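Local coordinates for 2',5'-phosphodiesterase 12 (Homo sapiens, PDB 4Z0V), which belongs to the endonuclease/exonuclease/phosphatase family of DNase I-like folds and carries an additional N-terminal domain, at residues P27-E32 / E62-T67; Y161-I166 / S189-P194; P194-F199 / A214-K219. One frame throughout, in Å; residues are numbered along the deposited sequence.

Contact 1 (P27-E32 / E62-T67); sequences PKLSLE and EERVYT
The guanidinium of Arg-64 meets the main chain of Pro-27 and the side chain of Leu-29, joining two parts of the E-set-like N-terminal domain: Pro-27 with the first residues of strand 28-32, and the loop between strands 56-58 and 77-82. Arg-64 NH2 donates to Pro-27 O at 3.2 Å, with an N-H...O angle of 156°. The acceptor lies close to the guanidinium plane and the donor nearly in line with the carbonyl bond, a well-aimed approach. Over one face of the same group sits Leu-29 CD1, 3.4 Å from Arg-64 NE and shifted toward the rim. Nearer the backbone, the proline ring crosses the aliphatic part of the arginine, CG of Pro-27 lying 4.0 Å from CG of Arg-64. A trans chi1 of 170° and an extended run from CG to NE carry the charged end across to the strand.

Two waters add to the grip. Water 1 donates to Pro-27 O and accepts from Arg-64 NE, bridging the bonded pair a second time; water 2 accepts from Leu-29 N and, weakly, from Arg-64 NH2. Further out, Phe-41 of strand 40-46 touches both Leu-29 and Arg-64, while Trp-43 packs on Pro-27. The strongest polar partner of Arg-64 is Glu-197 of helix 185-198, whose salt bridge probably offsets the buried positive charge and ties this domain to the DNase I-like fold. Pro-27 O thus receives two donors, with water 1 at 2.8 Å from it.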
ATOM      1  N   PRO A  27     -17.051  -8.618   0.479  1.00 14.33           N
ATOM      2  CA  PRO A  27     -17.969  -7.985   1.424  1.00 14.03           C
ATOM      3  C   PRO A  27     -17.271  -7.475   2.667  1.00 16.40           C
ATOM      4  O   PRO A  27     -16.325  -8.103   3.144  1.00 15.63           O
ATOM      5  CB  PRO A  27     -18.939  -9.114   1.804  1.00 16.63           C
ATOM      6  CG  PRO A  27     -18.222 -10.378   1.506  1.00 21.01           C
ATOM      7  CD  PRO A  27     -17.301 -10.068   0.358  1.00 15.65           C
ATOM      8  N   LYS A  28     -17.781  -6.366   3.212  1.00 14.41           N
ATOM      9  CA  LYS A  28     -17.333  -5.871   4.500  1.00 14.56           C
ATOM     10  C   LYS A  28     -18.119  -6.672   5.514  1.00 21.85           C
ATOM     11  O   LYS A  28     -19.341  -6.782   5.378  1.00 20.80           O
ATOM     12  CB  LYS A  28     -17.580  -4.348   4.624  1.00 16.37           C
ATOM     13  CG  LYS A  28     -17.129  -3.746   5.954  1.00 17.87           C
ATOM     14  CD  LYS A  28     -17.315  -2.237   5.870  1.00 21.42           C
ATOM     15  CE  LYS A  28     -17.005  -1.530   7.141  1.00 44.20           C
ATOM     16  NZ  LYS A  28     -17.042  -0.056   6.950  1.00 51.85           N
ATOM     17  N   LEU A  29     -17.422  -7.348   6.418  1.00 22.29           N
ATOM     18  CA  LEU A  29     -18.034  -8.132   7.496  1.00 24.84           C
ATOM     19  C   LEU A  29     -17.306  -7.832   8.750  1.00 33.89           C
ATOM     20  O   LEU A  29     -16.139  -8.199   8.867  1.00 36.26           O
ATOM     21  CB  LEU A  29     -18.019  -9.668   7.299  1.00 26.16           C
ATOM     22  CG  LEU A  29     -17.904 -10.322   5.948  1.00 32.39           C
ATOM     23  CD1 LEU A  29     -17.438 -11.729   6.132  1.00 33.39           C
ATOM     24  CD2 LEU A  29     -19.243 -10.415   5.279  1.00 36.91           C
ATOM     25  N   SER A  30     -17.924  -7.145   9.665  1.00 31.18           N
ATOM     26  CA  SER A  30     -17.243  -6.905  10.930  1.00 31.50           C
ATOM     27  C   SER A  30     -17.936  -7.845  11.887  1.00 37.88           C
ATOM     28  O   SER A  30     -19.164  -7.811  12.010  1.00 35.80           O
ATOM     29  CB  SER A  30     -17.305  -5.436  11.324  1.00 34.27           C
ATOM     30  OG  SER A  30     -16.809  -4.606  10.282  1.00 41.29           O
ATOM     31  N   LEU A  31     -17.196  -8.811  12.392  1.00 38.38           N
ATOM     32  CA  LEU A  31     -17.781  -9.862  13.206  1.00 40.35           C
ATOM     33  C   LEU A  31     -17.468  -9.709  14.703  1.00 47.21           C
ATOM     34  O   LEU A  31     -16.304  -9.562  15.079  1.00 48.11           O
ATOM     35  CB  LEU A  31     -17.242 -11.205  12.655  1.00 41.05           C
ATOM     36  CG  LEU A  31     -18.015 -12.501  12.914  1.00 46.07           C
ATOM     37  CD1 LEU A  31     -19.499 -12.312  12.798  1.00 45.82           C
ATOM     38  CD2 LEU A  31     -17.574 -13.580  11.947  1.00 49.36           C
ATOM     39  N   GLU A  32     -18.522  -9.721  15.545  1.00 44.31           N
ATOM     40  CA  GLU A  32     -18.412  -9.695  17.010  1.00 44.49           C
ATOM     41  C   GLU A  32     -18.761 -11.094  17.561  1.00 49.50           C
ATOM     42  O   GLU A  32     -19.651 -11.759  17.018  1.00 49.19           O
ATOM     43  CB  GLU A  32     -19.284  -8.593  17.659  1.00 45.69           C
ATOM     44  CG  GLU A  32     -20.792  -8.827  17.651  1.00 53.48           C
ATOM     45  CD  GLU A  32     -21.643  -7.915  18.520  1.00 71.51           C
ATOM     46  OE1 GLU A  32     -21.223  -6.764  18.781  1.00 70.59           O
ATOM     47  OE2 GLU A  32     -22.749  -8.345  18.920  1.00 61.25           O
ATOM     48  N   GLU A  62     -19.063 -21.129  -1.703  1.00 14.17           N
ATOM     49  CA  GLU A  62     -19.311 -21.148  -0.249  1.00 15.84           C
ATOM     50  C   GLU A  62     -18.256 -20.377   0.508  1.00 22.00           C
ATOM     51  O   GLU A  62     -18.065 -20.598   1.705  1.00 23.70           O
ATOM     52  CB  GLU A  62     -19.338 -22.599   0.277  1.00 18.17           C
ATOM     53  CG  GLU A  62     -20.407 -23.460  -0.351  1.00 32.39           C
ATOM     54  CD  GLU A  62     -20.372 -24.894   0.135  1.00 47.44           C
ATOM     55  OE1 GLU A  62     -20.396 -25.814  -0.714  1.00 51.85           O
ATOM     56  OE2 GLU A  62     -20.283 -25.100   1.365  1.00 39.17           O
ATOM     57  N   GLU A  63     -17.583 -19.467  -0.175  1.00 19.74           N
ATOM     58  CA  GLU A  63     -16.505 -18.638   0.345  1.00 20.15           C
ATOM     59  C   GLU A  63     -16.993 -17.224   0.559  1.00 20.09           C
ATOM     60  O   GLU A  63     -17.983 -16.809  -0.035  1.00 18.01           O
ATOM     61  CB  GLU A  63     -15.327 -18.604  -0.645  1.00 22.10           C
ATOM     62  CG  GLU A  63     -14.975 -19.927  -1.302  1.00 39.80           C
ATOM     63  CD  GLU A  63     -13.744 -20.594  -0.732  1.00 75.04           C
ATOM     64  OE1 GLU A  63     -13.892 -21.451   0.169  1.00 72.04           O
ATOM     65  OE2 GLU A  63     -12.626 -20.254  -1.186  1.00 80.25           O
ATOM     66  N   ARG A  64     -16.257 -16.459   1.343  1.00 16.16           N
ATOM     67  CA  ARG A  64     -16.595 -15.072   1.640  1.00 14.91           C
ATOM     68  C   ARG A  64     -16.584 -14.221   0.353  1.00 18.28           C
ATOM     69  O   ARG A  64     -17.456 -13.378   0.161  1.00 18.13           O
ATOM     70  CB  ARG A  64     -15.571 -14.554   2.654  1.00 18.14           C
ATOM     71  CG  ARG A  64     -15.637 -13.068   2.898  1.00 21.07           C
ATOM     72  CD  ARG A  64     -14.630 -12.694   3.971  1.00 22.50           C
ATOM     73  NE  ARG A  64     -14.662 -11.249   4.157  1.00 24.72           N
ATOM     74  CZ  ARG A  64     -14.210 -10.622   5.231  1.00 30.44           C
ATOM     75  NH1 ARG A  64     -13.680 -11.311   6.234  1.00 19.69           N
ATOM     76  NH2 ARG A  64     -14.283  -9.304   5.312  1.00 25.60           N
ATOM     77  N   VAL A  65     -15.613 -14.484  -0.529  1.00 14.37           N
ATOM     78  CA  VAL A  65     -15.390 -13.726  -1.769  1.00 12.80           C
ATOM     79  C   VAL A  65     -16.014 -14.452  -2.939  1.00 15.32           C
ATOM     80  O   VAL A  65     -15.931 -15.679  -3.041  1.00 16.59           O
ATOM     81  CB  VAL A  65     -13.856 -13.512  -1.980  1.00 17.30           C
ATOM     82  CG1 VAL A  65     -13.537 -12.781  -3.294  1.00 16.52           C
ATOM     83  CG2 VAL A  65     -13.274 -12.739  -0.808  1.00 17.83           C
ATOM     84  N   TYR A  66     -16.617 -13.688  -3.833  1.00 12.41           N
ATOM     85  CA  TYR A  66     -17.191 -14.240  -5.063  1.00 10.89           C
ATOM     86  C   TYR A  66     -16.638 -13.461  -6.232  1.00 13.91           C
ATOM     87  O   TYR A  66     -16.726 -12.241  -6.214  1.00 14.39           O
ATOM     88  CB  TYR A  66     -18.734 -14.121  -5.019  1.00 11.71           C
ATOM     89  CG  TYR A  66     -19.416 -14.648  -6.258  1.00 13.36           C
ATOM     90  CD1 TYR A  66     -19.617 -16.013  -6.440  1.00 16.18           C
ATOM     91  CD2 TYR A  66     -19.832 -13.785  -7.269  1.00 14.24           C
ATOM     92  CE1 TYR A  66     -20.194 -16.511  -7.610  1.00 18.60           C
ATOM     93  CE2 TYR A  66     -20.475 -14.266  -8.415  1.00 14.19           C
ATOM     94  CZ  TYR A  66     -20.619 -15.633  -8.595  1.00 18.87           C
ATOM     95  OH  TYR A  66     -21.246 -16.126  -9.713  1.00 20.11           O
ATOM     96  N   THR A  67     -16.144 -14.144  -7.278  1.00 10.98           N
ATOM     97  CA  THR A  67     -15.666 -13.469  -8.496  1.00 10.75           C
ATOM     98  C   THR A  67     -16.689 -13.773  -9.594  1.00 13.89           C
ATOM     99  O   THR A  67     -16.782 -14.919 -10.057  1.00 13.06           O
ATOM    100  CB  THR A  67     -14.229 -13.891  -8.881  1.00 17.29           C
ATOM    101  OG1 THR A  67     -13.386 -13.673  -7.767  1.00 16.64           O
ATOM    102  CG2 THR A  67     -13.673 -13.071 -10.042  1.00 17.06           C
TER
HETATM  103  O   HOH W   1     -14.343  -9.655   1.897  1.00 16.28           O
HETATM  104  O   HOH W   2     -14.668  -6.560   6.898  1.00 25.41           O

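Contact 2 (Y161-I166 / S189-P194); sequences YRQNLI and SDSLVP
Close to the amide plane of Gln-163, only 9° out of it, lies the hydroxyl oxygen of Ser-191, which takes an N-H from NE2; off the contact, within the first helix, the Tyr-161 ring has Leu-165 CD1 over one face. The bond from Gln-163 NE2 to Ser-191 OG is short, 2.7 Å, and fairly straight at 164°. It depends on a bend in the glutamine at chi2, which folds the amide round beside the neighbouring helix, and on a serine hydroxyl swung trans to its own nitrogen.

Beside this polar link, Ile-166 CG2 and Leu-192 CD2 touch at 4.0 Å, their side chains meeting at a slant. Leu-192 continues inward onto Leu-180 and Val-183 of strand 177-184. The two helices run side by side, 9° from parallel with axes 10.1 Å apart, and strand 177-184 follows the first and precedes the second in the chain. The second helix has a wider pi-type turn at 189-192, around Ser-191. The contact is thus a buried polar link with one apolar contact beside it: the hydroxyl gives the NE2 N-H a buried acceptor and probably helps set the rotation of the glutamine amide.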
ATOM      1  N   TYR A 161     -14.581   2.610  -9.102  1.00 15.37           N
ATOM      2  CA  TYR A 161     -13.919   1.910 -10.196  1.00 13.21           C
ATOM      3  C   TYR A 161     -12.471   1.530  -9.801  1.00 14.61           C
ATOM      4  O   TYR A 161     -12.057   0.357  -9.912  1.00 12.19           O
ATOM      5  CB  TYR A 161     -13.917   2.788 -11.469  1.00 13.18           C
ATOM      6  CG  TYR A 161     -13.321   2.079 -12.666  1.00 13.19           C
ATOM      7  CD1 TYR A 161     -11.963   2.189 -12.964  1.00 14.24           C
ATOM      8  CD2 TYR A 161     -14.113   1.299 -13.503  1.00 15.02           C
ATOM      9  CE1 TYR A 161     -11.411   1.548 -14.077  1.00 12.67           C
ATOM     10  CE2 TYR A 161     -13.578   0.677 -14.635  1.00 16.21           C
ATOM     11  CZ  TYR A 161     -12.230   0.823 -14.930  1.00 19.02           C
ATOM     12  OH  TYR A 161     -11.713   0.203 -16.048  1.00 19.44           O
ATOM     13  N   ARG A 162     -11.680   2.537  -9.400  1.00 11.63           N
ATOM     14  CA  ARG A 162     -10.272   2.317  -9.018  1.00 10.52           C
ATOM     15  C   ARG A 162     -10.145   1.284  -7.880  1.00 12.11           C
ATOM     16  O   ARG A 162      -9.220   0.476  -7.910  1.00 12.71           O
ATOM     17  CB  ARG A 162      -9.615   3.632  -8.621  1.00 10.67           C
ATOM     18  CG  ARG A 162      -9.463   4.542  -9.832  1.00 14.93           C
ATOM     19  CD  ARG A 162      -8.400   5.628  -9.673  1.00 15.47           C
ATOM     20  NE  ARG A 162      -8.679   6.470  -8.520  1.00 12.88           N
ATOM     21  CZ  ARG A 162      -7.929   6.538  -7.429  1.00 17.56           C
ATOM     22  NH1 ARG A 162      -8.261   7.355  -6.443  1.00 13.36           N
ATOM     23  NH2 ARG A 162      -6.834   5.787  -7.317  1.00 12.02           N
ATOM     24  N   GLN A 163     -11.047   1.315  -6.891  1.00 11.63           N
ATOM     25  CA  GLN A 163     -10.977   0.347  -5.784  1.00 10.87           C
ATOM     26  C   GLN A 163     -11.206  -1.043  -6.265  1.00 12.95           C
ATOM     27  O   GLN A 163     -10.538  -1.958  -5.776  1.00 11.98           O
ATOM     28  CB  GLN A 163     -11.943   0.667  -4.637  1.00 12.51           C
ATOM     29  CG  GLN A 163     -11.496   1.863  -3.819  1.00 14.94           C
ATOM     30  CD  GLN A 163     -10.032   1.862  -3.451  1.00 20.38           C
ATOM     31  OE1 GLN A 163      -9.297   2.807  -3.761  1.00 21.83           O
ATOM     32  NE2 GLN A 163      -9.572   0.823  -2.770  1.00 15.05           N
ATOM     33  N   ASN A 164     -12.113  -1.237  -7.235  1.00  9.33           N
ATOM     34  CA  ASN A 164     -12.291  -2.598  -7.750  1.00 10.19           C
ATOM     35  C   ASN A 164     -10.979  -3.145  -8.341  1.00 13.67           C
ATOM     36  O   ASN A 164     -10.571  -4.277  -8.047  1.00 12.54           O
ATOM     37  CB  ASN A 164     -13.391  -2.625  -8.785  1.00 14.03           C
ATOM     38  CG  ASN A 164     -14.548  -3.483  -8.375  1.00 44.05           C
ATOM     39  OD1 ASN A 164     -14.797  -4.533  -8.961  1.00 39.59           O
ATOM     40  ND2 ASN A 164     -15.261  -3.073  -7.346  1.00 41.21           N
ATOM     41  N   LEU A 165     -10.296  -2.306  -9.129  1.00 10.41           N
ATOM     42  CA  LEU A 165      -9.031  -2.703  -9.736  1.00  9.93           C
ATOM     43  C   LEU A 165      -7.961  -2.922  -8.694  1.00 12.31           C
ATOM     44  O   LEU A 165      -7.230  -3.900  -8.793  1.00 11.08           O
ATOM     45  CB  LEU A 165      -8.569  -1.638 -10.746  1.00  9.27           C
ATOM     46  CG  LEU A 165      -9.059  -1.808 -12.182  1.00 11.59           C
ATOM     47  CD1 LEU A 165     -10.581  -1.750 -12.264  1.00  9.67           C
ATOM     48  CD2 LEU A 165      -8.472  -0.710 -13.061  1.00 11.62           C
ATOM     49  N   ILE A 166      -7.889  -2.049  -7.680  1.00 10.15           N
ATOM     50  CA  ILE A 166      -6.866  -2.134  -6.610  1.00  9.16           C
ATOM     51  C   ILE A 166      -7.108  -3.400  -5.788  1.00 10.30           C
ATOM     52  O   ILE A 166      -6.166  -4.093  -5.437  1.00 10.71           O
ATOM     53  CB  ILE A 166      -6.873  -0.849  -5.732  1.00 11.67           C
ATOM     54  CG1 ILE A 166      -6.230   0.347  -6.505  1.00 11.81           C
ATOM     55  CG2 ILE A 166      -6.131  -1.071  -4.386  1.00 12.31           C
ATOM     56  CD1 ILE A 166      -6.676   1.769  -5.981  1.00 15.30           C
ATOM     57  N   SER A 189     -10.924   1.388   5.561  1.00 11.48           N
ATOM     58  CA  SER A 189     -11.948   0.625   6.263  1.00 13.87           C
ATOM     59  C   SER A 189     -12.956  -0.095   5.359  1.00 17.19           C
ATOM     60  O   SER A 189     -13.420  -1.171   5.755  1.00 18.38           O
ATOM     61  CB  SER A 189     -12.692   1.538   7.243  1.00 18.56           C
ATOM     62  OG  SER A 189     -13.268   2.625   6.539  1.00 25.75           O
ATOM     63  N   ASP A 190     -13.306   0.468   4.186  1.00 15.10           N
ATOM     64  CA  ASP A 190     -14.374  -0.095   3.332  1.00 15.51           C
ATOM     65  C   ASP A 190     -13.903  -0.865   2.112  1.00 19.61           C
ATOM     66  O   ASP A 190     -14.704  -1.610   1.543  1.00 19.03           O
ATOM     67  CB  ASP A 190     -15.327   1.014   2.835  1.00 17.21           C
ATOM     68  CG  ASP A 190     -15.830   1.962   3.914  1.00 28.18           C
ATOM     69  OD1 ASP A 190     -15.742   1.607   5.105  1.00 28.39           O
ATOM     70  OD2 ASP A 190     -16.267   3.068   3.562  1.00 34.68           O
ATOM     71  N   SER A 191     -12.636  -0.688   1.685  1.00 14.17           N
ATOM     72  CA  SER A 191     -12.169  -1.408   0.508  1.00 12.61           C
ATOM     73  C   SER A 191     -10.989  -2.340   0.833  1.00 14.23           C
ATOM     74  O   SER A 191     -11.051  -3.531   0.535  1.00 12.60           O
ATOM     75  CB  SER A 191     -11.762  -0.419  -0.577  1.00 14.90           C
ATOM     76  OG  SER A 191     -11.159  -1.100  -1.668  1.00 20.51           O
ATOM     77  N   LEU A 192      -9.909  -1.792   1.384  1.00  9.82           N
ATOM     78  CA  LEU A 192      -8.708  -2.605   1.633  1.00 10.46           C
ATOM     79  C   LEU A 192      -8.906  -3.614   2.760  1.00 13.50           C
ATOM     80  O   LEU A 192      -8.601  -4.787   2.567  1.00 13.46           O
ATOM     81  CB  LEU A 192      -7.505  -1.701   1.927  1.00 10.39           C
ATOM     82  CG  LEU A 192      -7.249  -0.655   0.854  1.00 12.65           C
ATOM     83  CD1 LEU A 192      -6.209   0.328   1.332  1.00 13.04           C
ATOM     84  CD2 LEU A 192      -6.787  -1.321  -0.481  1.00 18.57           C
ATOM     85  N   VAL A 193      -9.433  -3.189   3.920  1.00  9.78           N
ATOM     86  CA  VAL A 193      -9.608  -4.132   5.024  1.00 10.09           C
ATOM     87  C   VAL A 193     -10.541  -5.300   4.595  1.00 13.98           C
ATOM     88  O   VAL A 193     -10.101  -6.428   4.713  1.00 14.34           O
ATOM     89  CB  VAL A 193     -10.032  -3.449   6.344  1.00 12.58           C
ATOM     90  CG1 VAL A 193     -10.640  -4.451   7.324  1.00 12.92           C
ATOM     91  CG2 VAL A 193      -8.830  -2.755   6.985  1.00 13.05           C
ATOM     92  N   PRO A 194     -11.732  -5.097   3.998  1.00 12.50           N
ATOM     93  CA  PRO A 194     -12.556  -6.266   3.606  1.00 12.41           C
ATOM     94  C   PRO A 194     -11.895  -7.164   2.560  1.00 13.63           C
ATOM     95  O   PRO A 194     -11.971  -8.389   2.689  1.00 13.36           O
ATOM     96  CB  PRO A 194     -13.832  -5.618   3.044  1.00 13.89           C
ATOM     97  CG  PRO A 194     -13.898  -4.267   3.731  1.00 18.78           C
ATOM     98  CD  PRO A 194     -12.461  -3.834   3.748  1.00 14.97           C
TER

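Contact 3 (P194-F199 / A214-K219); sequences PALEAF and ATFYRK
Leu-196 and Phe-216 make the apolar part of this contact, a CH-pi interaction between helix 185-198 and strand 211-218. Leu-196 CD1 stands over the middle of the Phe-216 ring, 3.5 Å from its centroid and 11° off the ring normal. The leucine CB reaches CD2 of the Phe-216 ring at 3.9 Å. Phe-216 has its CG trans to the carbonyl carbon, an orientation that presents a flat face to the helix, and the two side chains cross at about a right angle. Leu-192, Val-193 and Phe-188 of the same helix also meet the Phe-216 ring.

The polar part lies at Phe-199. Arg-218 NH1 gives a weak hydrogen bond to Phe-199 O, 3.0 Å long but bent to 134°, from a direction oblique to the guanidinium. Water 3 accepts from Arg-218 NH2 at 2.8 Å and donates weakly to Phe-199 O, adding a second path to that carbonyl. A bend at chi3 (-62°) turns the guanidinium toward the Phe-199 carbonyl. Firmer partners hold it from outside: Asp-176 makes a salt bridge to NE, and Ala-175 O accepts from NH2.

Helix 185-198 thus rests on the mixed sheet containing strands 177-184 and 211-218, the helix-on-sheet layering characteristic of the DNase I-like alpha/beta sandwich.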
ATOM      1  N   PRO A 194     -11.732  -5.097   3.998  1.00 12.50           N
ATOM      2  CA  PRO A 194     -12.556  -6.266   3.606  1.00 12.41           C
ATOM      3  C   PRO A 194     -11.895  -7.164   2.560  1.00 13.63           C
ATOM      4  O   PRO A 194     -11.971  -8.389   2.689  1.00 13.36           O
ATOM      5  CB  PRO A 194     -13.832  -5.618   3.044  1.00 13.89           C
ATOM      6  CG  PRO A 194     -13.898  -4.267   3.731  1.00 18.78           C
ATOM      7  CD  PRO A 194     -12.461  -3.834   3.748  1.00 14.97           C
ATOM      8  N   ALA A 195     -11.232  -6.586   1.542  1.00 10.51           N
ATOM      9  CA  ALA A 195     -10.605  -7.419   0.525  1.00 10.68           C
ATOM     10  C   ALA A 195      -9.421  -8.186   1.092  1.00 12.58           C
ATOM     11  O   ALA A 195      -9.298  -9.403   0.908  1.00 13.44           O
ATOM     12  CB  ALA A 195     -10.143  -6.559  -0.650  1.00 12.21           C
ATOM     13  N   LEU A 196      -8.529  -7.479   1.756  1.00  8.98           N
ATOM     14  CA  LEU A 196      -7.295  -8.117   2.197  1.00  7.85           C
ATOM     15  C   LEU A 196      -7.526  -9.052   3.374  1.00 12.77           C
ATOM     16  O   LEU A 196      -6.864 -10.098   3.449  1.00 11.21           O
ATOM     17  CB  LEU A 196      -6.220  -7.054   2.481  1.00  7.61           C
ATOM     18  CG  LEU A 196      -5.776  -6.253   1.235  1.00 12.69           C
ATOM     19  CD1 LEU A 196      -4.703  -5.236   1.593  1.00 13.01           C
ATOM     20  CD2 LEU A 196      -5.164  -7.177   0.149  1.00 14.25           C
ATOM     21  N   GLU A 197      -8.492  -8.749   4.260  1.00 11.59           N
ATOM     22  CA  GLU A 197      -8.717  -9.737   5.317  1.00 12.89           C
ATOM     23  C   GLU A 197      -9.296 -11.061   4.748  1.00 15.84           C
ATOM     24  O   GLU A 197      -8.954 -12.136   5.237  1.00 14.63           O
ATOM     25  CB  GLU A 197      -9.552  -9.185   6.479  1.00 15.86           C
ATOM     26  CG  GLU A 197     -11.035  -9.022   6.302  1.00 30.35           C
ATOM     27  CD  GLU A 197     -11.713  -8.502   7.566  1.00 49.62           C
ATOM     28  OE1 GLU A 197     -12.962  -8.482   7.577  1.00 39.04           O
ATOM     29  OE2 GLU A 197     -11.014  -8.170   8.558  1.00 22.76           O
ATOM     30  N   ALA A 198     -10.111 -10.982   3.676  1.00 13.42           N
ATOM     31  CA  ALA A 198     -10.675 -12.174   3.020  1.00 12.96           C
ATOM     32  C   ALA A 198      -9.574 -13.081   2.450  1.00 14.95           C
ATOM     33  O   ALA A 198      -9.749 -14.308   2.343  1.00 14.99           O
ATOM     34  CB  ALA A 198     -11.618 -11.741   1.913  1.00 12.89           C
ATOM     35  N   PHE A 199      -8.432 -12.473   2.100  1.00 11.51           N
ATOM     36  CA  PHE A 199      -7.297 -13.194   1.541  1.00 10.42           C
ATOM     37  C   PHE A 199      -6.203 -13.457   2.598  1.00 15.42           C
ATOM     38  O   PHE A 199      -5.112 -13.869   2.228  1.00 16.30           O
ATOM     39  CB  PHE A 199      -6.733 -12.433   0.307  1.00 10.85           C
ATOM     40  CG  PHE A 199      -7.601 -12.616  -0.922  1.00 10.63           C
ATOM     41  CD1 PHE A 199      -8.770 -11.874  -1.088  1.00 11.87           C
ATOM     42  CD2 PHE A 199      -7.278 -13.570  -1.887  1.00 13.09           C
ATOM     43  CE1 PHE A 199      -9.571 -12.038  -2.221  1.00 11.77           C
ATOM     44  CE2 PHE A 199      -8.079 -13.749  -3.015  1.00 14.66           C
ATOM     45  CZ  PHE A 199      -9.224 -12.980  -3.180  1.00 12.80           C
ATOM     46  N   ALA A 214      -0.749   2.703   5.011  1.00  8.96           N
ATOM     47  CA  ALA A 214      -1.233   1.432   5.560  1.00  8.58           C
ATOM     48  C   ALA A 214      -0.197   0.335   5.357  1.00 10.40           C
ATOM     49  O   ALA A 214       0.519   0.325   4.345  1.00  9.38           O
ATOM     50  CB  ALA A 214      -2.555   1.023   4.923  1.00 10.04           C
ATOM     51  N   THR A 215      -0.133  -0.609   6.316  1.00  7.74           N
ATOM     52  CA  THR A 215       0.734  -1.796   6.187  1.00  6.04           C
ATOM     53  C   THR A 215      -0.151  -2.991   6.476  1.00 10.55           C
ATOM     54  O   THR A 215      -0.823  -3.008   7.498  1.00 10.64           O
ATOM     55  CB  THR A 215       1.981  -1.723   7.117  1.00  9.50           C
ATOM     56  OG1 THR A 215       2.803  -0.616   6.739  1.00 11.57           O
ATOM     57  CG2 THR A 215       2.854  -2.996   7.055  1.00 12.79           C
ATOM     58  N   PHE A 216      -0.157  -3.960   5.580  1.00  8.24           N
ATOM     59  CA  PHE A 216      -0.912  -5.212   5.723  1.00  8.28           C
ATOM     60  C   PHE A 216       0.067  -6.364   5.802  1.00 10.25           C
ATOM     61  O   PHE A 216       1.101  -6.315   5.166  1.00  9.58           O
ATOM     62  CB  PHE A 216      -1.886  -5.422   4.565  1.00  9.09           C
ATOM     63  CG  PHE A 216      -3.102  -4.537   4.650  1.00 10.17           C
ATOM     64  CD1 PHE A 216      -3.088  -3.247   4.105  1.00 12.28           C
ATOM     65  CD2 PHE A 216      -4.290  -5.014   5.210  1.00 10.58           C
ATOM     66  CE1 PHE A 216      -4.223  -2.432   4.177  1.00 12.42           C
ATOM     67  CE2 PHE A 216      -5.425  -4.193   5.290  1.00 11.86           C
ATOM     68  CZ  PHE A 216      -5.373  -2.903   4.787  1.00 10.40           C
ATOM     69  N   TYR A 217      -0.236  -7.379   6.612  1.00  7.04           N
ATOM     70  CA  TYR A 217       0.681  -8.505   6.748  1.00  9.68           C
ATOM     71  C   TYR A 217      -0.119  -9.787   6.747  1.00 13.23           C
ATOM     72  O   TYR A 217      -1.222  -9.813   7.290  1.00 11.23           O
ATOM     73  CB  TYR A 217       1.556  -8.377   8.022  1.00 11.91           C
ATOM     74  CG  TYR A 217       0.748  -8.097   9.276  1.00 14.87           C
ATOM     75  CD1 TYR A 217       0.389  -6.796   9.623  1.00 18.08           C
ATOM     76  CD2 TYR A 217       0.281  -9.137  10.072  1.00 18.41           C
ATOM     77  CE1 TYR A 217      -0.443  -6.541  10.713  1.00 20.53           C
ATOM     78  CE2 TYR A 217      -0.528  -8.891  11.181  1.00 20.29           C
ATOM     79  CZ  TYR A 217      -0.891  -7.593  11.493  1.00 31.29           C
ATOM     80  OH  TYR A 217      -1.672  -7.356  12.600  1.00 39.40           O
ATOM     81  N   ARG A 218       0.435 -10.854   6.128  1.00  9.92           N
ATOM     82  CA  ARG A 218      -0.258 -12.136   6.042  1.00  8.99           C
ATOM     83  C   ARG A 218      -0.215 -12.848   7.379  1.00 10.94           C
ATOM     84  O   ARG A 218       0.872 -13.178   7.861  1.00 11.62           O
ATOM     85  CB  ARG A 218       0.360 -12.981   4.941  1.00  6.70           C
ATOM     86  CG  ARG A 218      -0.316 -14.346   4.798  1.00  8.46           C
ATOM     87  CD  ARG A 218       0.192 -15.089   3.559  1.00 10.81           C
ATOM     88  NE  ARG A 218      -0.125 -14.340   2.346  1.00 10.68           N
ATOM     89  CZ  ARG A 218      -1.330 -14.311   1.776  1.00 11.55           C
ATOM     90  NH1 ARG A 218      -2.320 -15.059   2.256  1.00 11.77           N
ATOM     91  NH2 ARG A 218      -1.548 -13.551   0.714  1.00 10.87           N
ATOM     92  N   LYS A 219      -1.397 -13.125   7.950  1.00  9.73           N
ATOM     93  CA  LYS A 219      -1.506 -13.705   9.305  1.00  9.60           C
ATOM     94  C   LYS A 219      -0.936 -15.123   9.388  1.00 13.45           C
ATOM     95  O   LYS A 219      -0.405 -15.504  10.432  1.00 14.59           O
ATOM     96  CB  LYS A 219      -2.963 -13.703   9.804  1.00 11.56           C
ATOM     97  CG  LYS A 219      -3.558 -12.289  10.061  1.00 18.14           C
ATOM     98  CD  LYS A 219      -2.852 -11.541  11.236  1.00 31.39           C
ATOM     99  CE  LYS A 219      -3.198 -12.009  12.643  1.00 34.38           C
ATOM    100  NZ  LYS A 219      -4.656 -11.948  12.924  1.00 38.59           N
TER
HETATM  101  O   HOH W   3      -3.690 -14.626  -0.761  1.00 16.72           O

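Overall arrangement
Helix 185-198 is shared by contacts 2 and 3 and is touched by contact 1: its 189-194 part faces helix 159-172 in contact 2, its later turns, in segment 194-199, lie on the sheet in contact 3, and Pro-194 belongs to both. Contacts 2 and 3 have centres 11 Å apart and meet where Leu-192 CB lies 3.8 Å from Phe-216 CZ. Contact 1 belongs to the N-terminal domain, its centre 14 Å from that of contact 2 and 13 Å from that of contact 3. Two salt bridges join it to the helix, Lys-28 NZ to Asp-190 OD1 at 2.8 Å and Arg-64 NH2 to Glu-197 OE1 at 2.7 Å. The bound magnesium ion is about 12 Å from the Ile-166 side chain of contact 2.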